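PDB 6KNY: protein Amuc_1100, which is of unknown function but is probably held in a membrane of Akkermansia muciniphila by a transmembrane helix absent from this crystallised form. Local coordinates for residues 74-77 against 78-82; 54-57 against 58-61; 118-121 against 122-125. All coordinates share one frame; numbering follows the deposited sequence.

Contact 1. Residues 74-77 against 78-82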
ATOM      1  N   GLN A  74      -5.953  -7.196  12.938  1.00 30.15           N
ATOM      2  CA  GLN A  74      -5.126  -6.394  13.836  1.00 34.27           C
ATOM      3  C   GLN A  74      -3.804  -7.083  14.136  1.00 34.46           C
ATOM      4  O   GLN A  74      -2.750  -6.437  14.197  1.00 34.03           O
ATOM      5  CB  GLN A  74      -5.907  -6.136  15.115  1.00 37.30           C
ATOM      6  CG  GLN A  74      -5.436  -4.986  15.929  1.00 42.14           C
ATOM      7  CD  GLN A  74      -6.443  -4.620  16.992  1.00 45.68           C
ATOM      8  OE1 GLN A  74      -7.111  -5.494  17.547  1.00 55.19           O
ATOM      9  NE2 GLN A  74      -6.585  -3.328  17.256  1.00 39.57           N
ATOM     10  N   ASN A  75      -3.843  -8.403  14.303  1.00 37.98           N
ATOM     11  CA  ASN A  75      -2.621  -9.153  14.564  1.00 40.80           C
ATOM     12  C   ASN A  75      -1.720  -9.160  13.331  1.00 35.74           C
ATOM     13  O   ASN A  75      -0.495  -9.058  13.445  1.00 36.16           O
ATOM     14  CB  ASN A  75      -3.002 -10.565  15.026  1.00 46.58           C
ATOM     15  CG  ASN A  75      -1.917 -11.590  14.768  1.00 53.68           C
ATOM     16  OD1 ASN A  75      -0.916 -11.641  15.483  1.00 68.80           O
ATOM     17  ND2 ASN A  75      -2.122 -12.427  13.760  1.00 63.95           N
ATOM     18  N   GLU A  76      -2.310  -9.236  12.135  1.00 34.56           N
ATOM     19  CA  GLU A  76      -1.514  -9.130  10.912  1.00 35.72           C
ATOM     20  C   GLU A  76      -0.923  -7.727  10.762  1.00 31.01           C
ATOM     21  O   GLU A  76       0.237  -7.568  10.359  1.00 27.42           O
ATOM     22  CB  GLU A  76      -2.370  -9.487   9.694  1.00 40.38           C
ATOM     23  CG  GLU A  76      -1.581  -9.565   8.393  1.00 45.58           C
ATOM     24  CD  GLU A  76      -2.463  -9.896   7.193  1.00 53.70           C
ATOM     25  OE1 GLU A  76      -3.644  -9.478   7.176  1.00 62.58           O
ATOM     26  OE2 GLU A  76      -1.977 -10.589   6.274  1.00 63.19           O
ATOM     27  N   LEU A  77      -1.709  -6.700  11.090  1.00 30.31           N
ATOM     28  CA  LEU A  77      -1.218  -5.324  11.021  1.00 29.52           C
ATOM     29  C   LEU A  77       0.005  -5.109  11.918  1.00 31.40           C
ATOM     30  O   LEU A  77       1.013  -4.524  11.497  1.00 30.55           O
ATOM     31  CB  LEU A  77      -2.341  -4.359  11.404  1.00 27.01           C
ATOM     32  CG  LEU A  77      -1.963  -2.885  11.619  1.00 28.32           C
ATOM     33  CD1 LEU A  77      -1.354  -2.253  10.340  1.00 28.30           C
ATOM     34  CD2 LEU A  77      -3.142  -2.070  12.149  1.00 26.79           C
ATOM     35  N   LYS A  78      -0.099  -5.569  13.160  1.00 37.01           N
ATOM     36  CA  LYS A  78       0.984  -5.424  14.126  1.00 36.80           C
ATOM     37  C   LYS A  78       2.237  -6.150  13.656  1.00 37.13           C
ATOM     38  O   LYS A  78       3.345  -5.622  13.747  1.00 39.47           O
ATOM     39  CB  LYS A  78       0.554  -5.951  15.497  1.00 39.32           C
ATOM     40  CG  LYS A  78       0.059  -4.874  16.447  1.00 40.27           C
ATOM     41  CD  LYS A  78      -1.040  -5.402  17.355  1.00 44.24           C
ATOM     42  CE  LYS A  78      -1.867  -4.268  17.939  1.00 46.71           C
ATOM     43  NZ  LYS A  78      -1.381  -3.864  19.287  1.00 55.37           N
ATOM     44  N   THR A  79       2.053  -7.366  13.153  1.00 33.62           N
ATOM     45  CA  THR A  79       3.172  -8.172  12.664  1.00 37.13           C
ATOM     46  C   THR A  79       3.871  -7.479  11.503  1.00 35.49           C
ATOM     47  O   THR A  79       5.102  -7.362  11.477  1.00 31.20           O
ATOM     48  CB  THR A  79       2.681  -9.553  12.230  1.00 37.20           C
ATOM     49  OG1 THR A  79       2.087 -10.228  13.346  1.00 37.23           O
ATOM     50  CG2 THR A  79       3.831 -10.386  11.653  1.00 34.21           C
ATOM     51  N   PHE A  80       3.089  -7.018  10.523  1.00 38.04           N
ATOM     52  CA  PHE A  80       3.655  -6.309   9.377  1.00 34.50           C
ATOM     53  C   PHE A  80       4.403  -5.065   9.827  1.00 37.07           C
ATOM     54  O   PHE A  80       5.490  -4.762   9.322  1.00 37.65           O
ATOM     55  CB  PHE A  80       2.547  -5.932   8.391  1.00 38.16           C
ATOM     56  CG  PHE A  80       2.058  -7.087   7.543  1.00 37.57           C
ATOM     57  CD1 PHE A  80       2.767  -8.281   7.498  1.00 36.54           C
ATOM     58  CD2 PHE A  80       0.900  -6.969   6.783  1.00 36.87           C
ATOM     59  CE1 PHE A  80       2.323  -9.341   6.718  1.00 36.31           C
ATOM     60  CE2 PHE A  80       0.454  -8.034   5.990  1.00 39.64           C
ATOM     61  CZ  PHE A  80       1.165  -9.213   5.960  1.00 37.92           C
ATOM     62  N   ARG A  81       3.831  -4.334  10.783  1.00 31.58           N
ATOM     63  CA  ARG A  81       4.463  -3.105  11.257  1.00 32.96           C
ATOM     64  C   ARG A  81       5.805  -3.405  11.910  1.00 34.27           C
ATOM     65  O   ARG A  81       6.816  -2.751  11.621  1.00 30.83           O
ATOM     66  CB  ARG A  81       3.538  -2.371  12.233  1.00 29.74           C
ATOM     67  CG  ARG A  81       4.254  -1.267  13.030  1.00 29.99           C
ATOM     68  CD  ARG A  81       3.286  -0.277  13.628  1.00 31.77           C
ATOM     69  NE  ARG A  81       3.972   0.767  14.388  1.00 40.52           N
ATOM     70  CZ  ARG A  81       4.426   0.618  15.630  1.00 40.92           C
ATOM     71  NH1 ARG A  81       4.270  -0.538  16.260  1.00 38.83           N
ATOM     72  NH2 ARG A  81       5.041   1.627  16.241  1.00 39.33           N
ATOM     73  N   ASP A  82       5.835  -4.413  12.776  0.54 36.46           N
ATOM     74  CA  ASP A  82       7.066  -4.747  13.480  0.54 35.07           C
ATOM     75  C   ASP A  82       8.142  -5.235  12.517  0.54 34.28           C
ATOM     76  O   ASP A  82       9.322  -4.907  12.677  0.54 34.22           O
ATOM     77  CB  ASP A  82       6.756  -5.776  14.561  0.54 37.66           C
ATOM     78  CG  ASP A  82       5.925  -5.190  15.686  0.54 37.61           C
ATOM     79  OD1 ASP A  82       5.201  -4.203  15.451  0.54 40.44           O
ATOM     80  OD2 ASP A  82       6.037  -5.680  16.819  0.54 43.13           O
TER
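Glu76 and Phe80, one helical turn apart, run alongside each other in the same direction, with the glutamate chain drawn over one face of the ring. The methylene makes the contact: Glu76 CG stands 3.9 Å from the centroid of the Phe80 ring and 26° off its normal, displaced toward the rim, a CH-pi contact. Glu76 reaches it with CG anti to the backbone N (chi1 -173°) and the rest of the chain extended, which carries OE2 to within 3.4 Å of Phe80 CZ. The carboxylate is turned 36° from the ring plane, and its OE2 forms a salt bridge with Lys125.

Among the hydrogen bonds, Asn75 O is gripped twice by one residue. Thr79 N donates to it at 3.1 Å and Thr79 OG1 at 2.8 Å, the two donors coming from opposite faces of the carbonyl plane; the threonine hydroxyl is thus turned back on its own helix. Phe80 N to Glu76 O, at 2.9 Å, is a nearly straight backbone bond between the same two residues that share the CH-pi contact.

Apolar contact elsewhere is thin. Gln74 and Lys78 extend in parallel, with Gln74 CG and Lys78 CE 4.2 Å apart, while the amide of Gln74 turns to the carbonyls of Tyr107 and Thr109. With an alanine at Phe80, the Glu76 CG methylene is likely to lose the surface it rests on, leaving the carboxylate held mainly by Lys125.

Helix 70-91 is therefore two-sided here. Threonine and lysine belong to its exposed side, whereas Phe80 and Glu76 turn to helix 117-134, combining an aromatic surface with a negative charge that probably complements Lys125.

Contact 2. Residues 54-57 against 58-61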
ATOM      1  N   THR A  54      -8.729 -10.068 -19.450  1.00 28.09           N
ATOM      2  CA  THR A  54      -7.539 -10.261 -20.278  1.00 30.41           C
ATOM      3  C   THR A  54      -6.468  -9.235 -19.947  1.00 29.99           C
ATOM      4  O   THR A  54      -5.303  -9.575 -19.710  1.00 32.13           O
ATOM      5  CB  THR A  54      -7.887 -10.131 -21.760  1.00 34.76           C
ATOM      6  OG1 THR A  54      -8.829 -11.125 -22.141  1.00 36.65           O
ATOM      7  CG2 THR A  54      -6.625 -10.305 -22.610  1.00 37.94           C
ATOM      8  N   ALA A  55      -6.846  -7.961 -19.966  1.00 27.01           N
ATOM      9  CA  ALA A  55      -5.864  -6.893 -19.880  1.00 25.81           C
ATOM     10  C   ALA A  55      -5.128  -6.907 -18.551  1.00 24.60           C
ATOM     11  O   ALA A  55      -3.964  -6.513 -18.492  1.00 25.77           O
ATOM     12  CB  ALA A  55      -6.548  -5.531 -20.088  1.00 27.65           C
ATOM     13  N   TYR A  56      -5.787  -7.338 -17.473  1.00 23.25           N
ATOM     14  CA  TYR A  56      -5.244  -7.242 -16.121  1.00 23.40           C
ATOM     15  C   TYR A  56      -5.182  -8.611 -15.446  1.00 25.64           C
ATOM     16  O   TYR A  56      -5.233  -8.722 -14.211  1.00 24.42           O
ATOM     17  CB  TYR A  56      -6.064  -6.246 -15.299  1.00 24.64           C
ATOM     18  CG  TYR A  56      -6.053  -4.868 -15.945  1.00 24.81           C
ATOM     19  CD1 TYR A  56      -4.864  -4.148 -16.085  1.00 27.01           C
ATOM     20  CD2 TYR A  56      -7.215  -4.325 -16.483  1.00 27.32           C
ATOM     21  CE1 TYR A  56      -4.841  -2.897 -16.697  1.00 26.89           C
ATOM     22  CE2 TYR A  56      -7.205  -3.073 -17.116  1.00 28.92           C
ATOM     23  CZ  TYR A  56      -6.017  -2.365 -17.218  1.00 28.06           C
ATOM     24  OH  TYR A  56      -6.014  -1.123 -17.842  1.00 27.41           O
ATOM     25  N   LYS A  57      -5.034  -9.655 -16.261  1.00 27.31           N
ATOM     26  CA  LYS A  57      -5.053 -11.036 -15.775  1.00 30.41           C
ATOM     27  C   LYS A  57      -4.204 -11.288 -14.533  1.00 26.55           C
ATOM     28  O   LYS A  57      -4.719 -11.902 -13.583  1.00 24.16           O
ATOM     29  CB  LYS A  57      -4.625 -11.977 -16.912  1.00 34.75           C
ATOM     30  CG  LYS A  57      -4.699 -13.471 -16.532  1.00 41.15           C
ATOM     31  CD  LYS A  57      -4.456 -14.372 -17.754  1.00 51.87           C
ATOM     32  CE  LYS A  57      -4.619 -15.858 -17.424  1.00 59.68           C
ATOM     33  NZ  LYS A  57      -5.633 -16.535 -18.306  1.00 69.32           N
ATOM     34  N   PRO A  58      -2.931 -10.877 -14.458  1.00 27.16           N
ATOM     35  CA  PRO A  58      -2.132 -11.234 -13.268  1.00 29.64           C
ATOM     36  C   PRO A  58      -2.590 -10.545 -11.998  1.00 28.28           C
ATOM     37  O   PRO A  58      -2.196 -10.977 -10.909  1.00 26.94           O
ATOM     38  CB  PRO A  58      -0.700 -10.801 -13.632  1.00 28.66           C
ATOM     39  CG  PRO A  58      -0.836  -9.841 -14.773  1.00 30.03           C
ATOM     40  CD  PRO A  58      -2.142 -10.131 -15.463  1.00 28.31           C
ATOM     41  N   PHE A  59      -3.434  -9.523 -12.083  1.00 26.51           N
ATOM     42  CA  PHE A  59      -3.905  -8.853 -10.880  1.00 26.37           C
ATOM     43  C   PHE A  59      -5.202  -9.419 -10.332  1.00 27.23           C
ATOM     44  O   PHE A  59      -5.647  -8.971  -9.270  1.00 27.02           O
ATOM     45  CB  PHE A  59      -4.057  -7.356 -11.153  1.00 28.46           C
ATOM     46  CG  PHE A  59      -2.804  -6.742 -11.677  1.00 30.12           C
ATOM     47  CD1 PHE A  59      -1.685  -6.661 -10.862  1.00 30.26           C
ATOM     48  CD2 PHE A  59      -2.711  -6.314 -12.991  1.00 30.18           C
ATOM     49  CE1 PHE A  59      -0.497  -6.115 -11.332  1.00 31.73           C
ATOM     50  CE2 PHE A  59      -1.525  -5.770 -13.472  1.00 30.21           C
ATOM     51  CZ  PHE A  59      -0.420  -5.655 -12.635  1.00 30.31           C
ATOM     52  N   LEU A  60      -5.804 -10.405 -11.008  1.00 26.08           N
ATOM     53  CA  LEU A  60      -7.138 -10.842 -10.604  1.00 26.01           C
ATOM     54  C   LEU A  60      -7.102 -11.676  -9.332  1.00 26.64           C
ATOM     55  O   LEU A  60      -7.936 -11.476  -8.443  1.00 25.87           O
ATOM     56  CB  LEU A  60      -7.809 -11.640 -11.729  1.00 26.99           C
ATOM     57  CG  LEU A  60      -7.955 -10.936 -13.082  1.00 28.78           C
ATOM     58  CD1 LEU A  60      -8.788 -11.801 -14.053  1.00 27.19           C
ATOM     59  CD2 LEU A  60      -8.546  -9.508 -12.955  1.00 30.30           C
ATOM     60  N   ALA A  61      -6.121 -12.584  -9.216  1.00 28.95           N
ATOM     61  CA  ALA A  61      -6.177 -13.614  -8.172  1.00 30.29           C
ATOM     62  C   ALA A  61      -6.072 -13.012  -6.778  1.00 28.10           C
ATOM     63  O   ALA A  61      -6.770 -13.445  -5.849  1.00 29.35           O
ATOM     64  CB  ALA A  61      -5.076 -14.654  -8.382  1.00 30.49           C
TER
HETATM   65  O   HOH W   1      -4.318 -13.537 -11.661  1.00 28.83           O
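Tyr56 and Phe59 meet where the chain turns out of helix 51-55: Tyr56 CB lies 4.1 Å from Phe59 CD2, and that ring carbon sits at the edge of the tyrosine ring, near its plane. Both rings start beside their own backbone N, the Phe59 torsion (chi1 -55°) leaving CD2 near Tyr56 O, which CB also approaches.

Two overlapping turns hold the backbone. Phe59 N donates to Tyr56 O at 2.9 Å, and Leu60 N to Lys57 O at 3.2 Å; each donor stands above the plane of its carbonyl. Lys57 O also accepts from a water at 2.6 Å, and that water accepts from Ala61 N, extending the turn by one residue.

Leu60 wraps the same carbonyls with carbon. Its chi1 of -57° sets CG 3.4 Å from Lys57 O, and CD2 comes 3.6 Å from Tyr56 O. Lys57 stretches out from the turn, yet its CB lies close to Pro58 CD at 3.4 Å, as the peptide link to proline largely dictates.

The turn links helix 51-55 to the long loop before helix 70-91, and Tyr56, Phe59 and Leu60 all pack on Phe276 at the end of strand 265-276.

Contact 3. Residues 118-121 against 122-125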
ATOM      1  N   SER A 118     -12.220  -8.241   6.024  1.00 28.21           N
ATOM      2  CA  SER A 118     -11.691  -8.977   4.878  1.00 26.42           C
ATOM      3  C   SER A 118     -11.233  -8.024   3.770  1.00 25.60           C
ATOM      4  O   SER A 118     -10.187  -8.239   3.139  1.00 26.58           O
ATOM      5  CB  SER A 118     -12.765  -9.938   4.372  1.00 27.30           C
ATOM      6  OG  SER A 118     -12.405 -10.513   3.134  1.00 29.71           O
ATOM      7  N   THR A 119     -12.016  -6.978   3.514  1.00 24.06           N
ATOM      8  CA  THR A 119     -11.604  -5.935   2.576  1.00 25.59           C
ATOM      9  C   THR A 119     -10.320  -5.245   3.044  1.00 26.04           C
ATOM     10  O   THR A 119      -9.368  -5.071   2.266  1.00 25.82           O
ATOM     11  CB  THR A 119     -12.764  -4.951   2.407  1.00 25.52           C
ATOM     12  OG1 THR A 119     -13.921  -5.686   1.956  1.00 25.93           O
ATOM     13  CG2 THR A 119     -12.432  -3.840   1.408  1.00 26.51           C
ATOM     14  N   LEU A 120     -10.250  -4.900   4.334  1.00 24.95           N
ATOM     15  CA  LEU A 120      -9.033  -4.311   4.892  1.00 26.30           C
ATOM     16  C   LEU A 120      -7.823  -5.238   4.784  1.00 27.42           C
ATOM     17  O   LEU A 120      -6.681  -4.759   4.658  1.00 26.24           O
ATOM     18  CB  LEU A 120      -9.261  -3.944   6.353  1.00 29.03           C
ATOM     19  CG  LEU A 120     -10.277  -2.823   6.557  1.00 32.28           C
ATOM     20  CD1 LEU A 120     -10.612  -2.661   8.032  1.00 33.38           C
ATOM     21  CD2 LEU A 120      -9.737  -1.517   5.983  1.00 31.28           C
ATOM     22  N   GLY A 121      -8.030  -6.558   4.883  1.00 27.14           N
ATOM     23  CA  GLY A 121      -6.897  -7.472   4.791  1.00 24.16           C
ATOM     24  C   GLY A 121      -6.296  -7.502   3.402  1.00 23.18           C
ATOM     25  O   GLY A 121      -5.084  -7.612   3.241  1.00 26.27           O
ATOM     26  N   PHE A 122      -7.143  -7.407   2.376  1.00 23.50           N
ATOM     27  CA  PHE A 122      -6.641  -7.245   1.017  1.00 23.40           C
ATOM     28  C   PHE A 122      -5.826  -5.964   0.911  1.00 23.05           C
ATOM     29  O   PHE A 122      -4.704  -5.973   0.405  1.00 25.38           O
ATOM     30  CB  PHE A 122      -7.799  -7.212   0.016  1.00 22.89           C
ATOM     31  CG  PHE A 122      -7.405  -6.688  -1.340  1.00 22.02           C
ATOM     32  CD1 PHE A 122      -6.768  -7.518  -2.260  1.00 22.47           C
ATOM     33  CD2 PHE A 122      -7.632  -5.364  -1.687  1.00 22.85           C
ATOM     34  CE1 PHE A 122      -6.382  -7.030  -3.508  1.00 22.19           C
ATOM     35  CE2 PHE A 122      -7.257  -4.882  -2.931  1.00 21.31           C
ATOM     36  CZ  PHE A 122      -6.640  -5.707  -3.837  1.00 21.45           C
ATOM     37  N   GLU A 123      -6.377  -4.852   1.405  1.00 24.38           N
ATOM     38  CA  GLU A 123      -5.691  -3.563   1.296  1.00 25.30           C
ATOM     39  C   GLU A 123      -4.394  -3.559   2.088  1.00 24.13           C
ATOM     40  O   GLU A 123      -3.364  -3.062   1.618  1.00 23.62           O
ATOM     41  CB  GLU A 123      -6.607  -2.430   1.760  1.00 24.86           C
ATOM     42  CG  GLU A 123      -6.061  -1.079   1.373  1.00 27.57           C
ATOM     43  CD  GLU A 123      -6.987   0.063   1.715  1.00 28.48           C
ATOM     44  OE1 GLU A 123      -7.786  -0.071   2.667  1.00 24.74           O
ATOM     45  OE2 GLU A 123      -6.889   1.107   1.039  1.00 29.97           O
ATOM     46  N   LEU A 124      -4.421  -4.126   3.294  1.00 27.44           N
ATOM     47  CA  LEU A 124      -3.209  -4.222   4.099  1.00 24.77           C
ATOM     48  C   LEU A 124      -2.148  -5.082   3.418  1.00 26.32           C
ATOM     49  O   LEU A 124      -0.964  -4.729   3.418  1.00 24.64           O
ATOM     50  CB  LEU A 124      -3.565  -4.780   5.478  1.00 29.14           C
ATOM     51  CG  LEU A 124      -2.408  -5.181   6.406  1.00 32.44           C
ATOM     52  CD1 LEU A 124      -1.380  -4.050   6.560  1.00 34.41           C
ATOM     53  CD2 LEU A 124      -2.939  -5.654   7.772  1.00 33.27           C
ATOM     54  N   LYS A 125      -2.544  -6.220   2.837  1.00 29.04           N
ATOM     55  CA  LYS A 125      -1.543  -7.070   2.187  1.00 31.47           C
ATOM     56  C   LYS A 125      -0.921  -6.371   0.987  1.00 29.42           C
ATOM     57  O   LYS A 125       0.292  -6.475   0.766  1.00 25.68           O
ATOM     58  CB  LYS A 125      -2.151  -8.417   1.762  1.00 35.12           C
ATOM     59  CG  LYS A 125      -2.361  -9.374   2.937  1.00 40.52           C
ATOM     60  CD  LYS A 125      -1.365 -10.572   2.975  1.00 50.56           C
ATOM     61  CE  LYS A 125      -1.729 -11.682   3.986  1.00 60.13           C
ATOM     62  NZ  LYS A 125      -0.645 -12.072   4.951  1.00 60.34           N
TER
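Leu124 N donates to Leu120 O at 2.7 Å, the shortest of the four backbone bonds that carry helix 117-134 through this turn. The leucine's own CB follows its amide in, reaching 3.2 Å from the same Leu120 O. The next bond along, Lys125 N to Gly121 O at 2.9 Å, has a similar companion: Lys125 CG comes 3.3 Å from Gly121 O. That carbon is placed there by a chi1 of -76°, which puts it beside the backbone N, before the chain bends and its amine pairs with Glu76 of helix 70-91 in a salt bridge.

Glu123 N, 3.1 Å from Thr119 O, lies in the carbonyl plane, unlike the other three donors, which are tilted out of theirs. Thr119 O also has Phe122 next to it, with Phe122 CB at 3.5 Å and the carbonyl oxygen near the plane of the ring, at its edge.

Direct contact between side chains is sparse. Leu120 and Glu123 cross obliquely, and the nearest pair is Leu120 CD2 with Glu123 OE1 at 4.1 Å. Glu123 is buried; with CG anti to N (chi1 -167°) and the chain extended, its OE1 pairs with Arg147 in a salt bridge, which probably stabilises the charge.

The other groups fan out from the turn to different parts of the fold. Leu120 and Leu124 pack on Phe73 of helix 70-91, and Leu124 also on Phe80. Phe122 and Glu123 turn to the sheet, touching Met173 of strand 170-181 and Leu273 of strand 265-276, with the Phe122 ring edge-to-face with His275. This stretch of helix 117-134 is thus sandwiched between helix 70-91 and the sheet.

In the fold
Along the chain the order is contact 2, contact 1, contact 3, each closing before the next opens. Contact 1 on helix 70-91 and contact 3 on helix 117-134 have centres about 12 Å apart and touch: a salt bridge and the packing of Phe80 and Leu77 on Leu124 join their helices. Contact 2, just after helix 51-55, stands apart, its centre about 28 Å from that of contact 1 and about 18 Å from that of contact 3, with nearest atoms about 13 Å and about 6 Å away. Strand 265-276 is the shared element, receiving contact 2 at Phe276 and contact 3 at Leu273 and His275. The result is layered: sheet, helix 117-134, then helix 70-91, with the N-terminal turn packed at one end of the sheet.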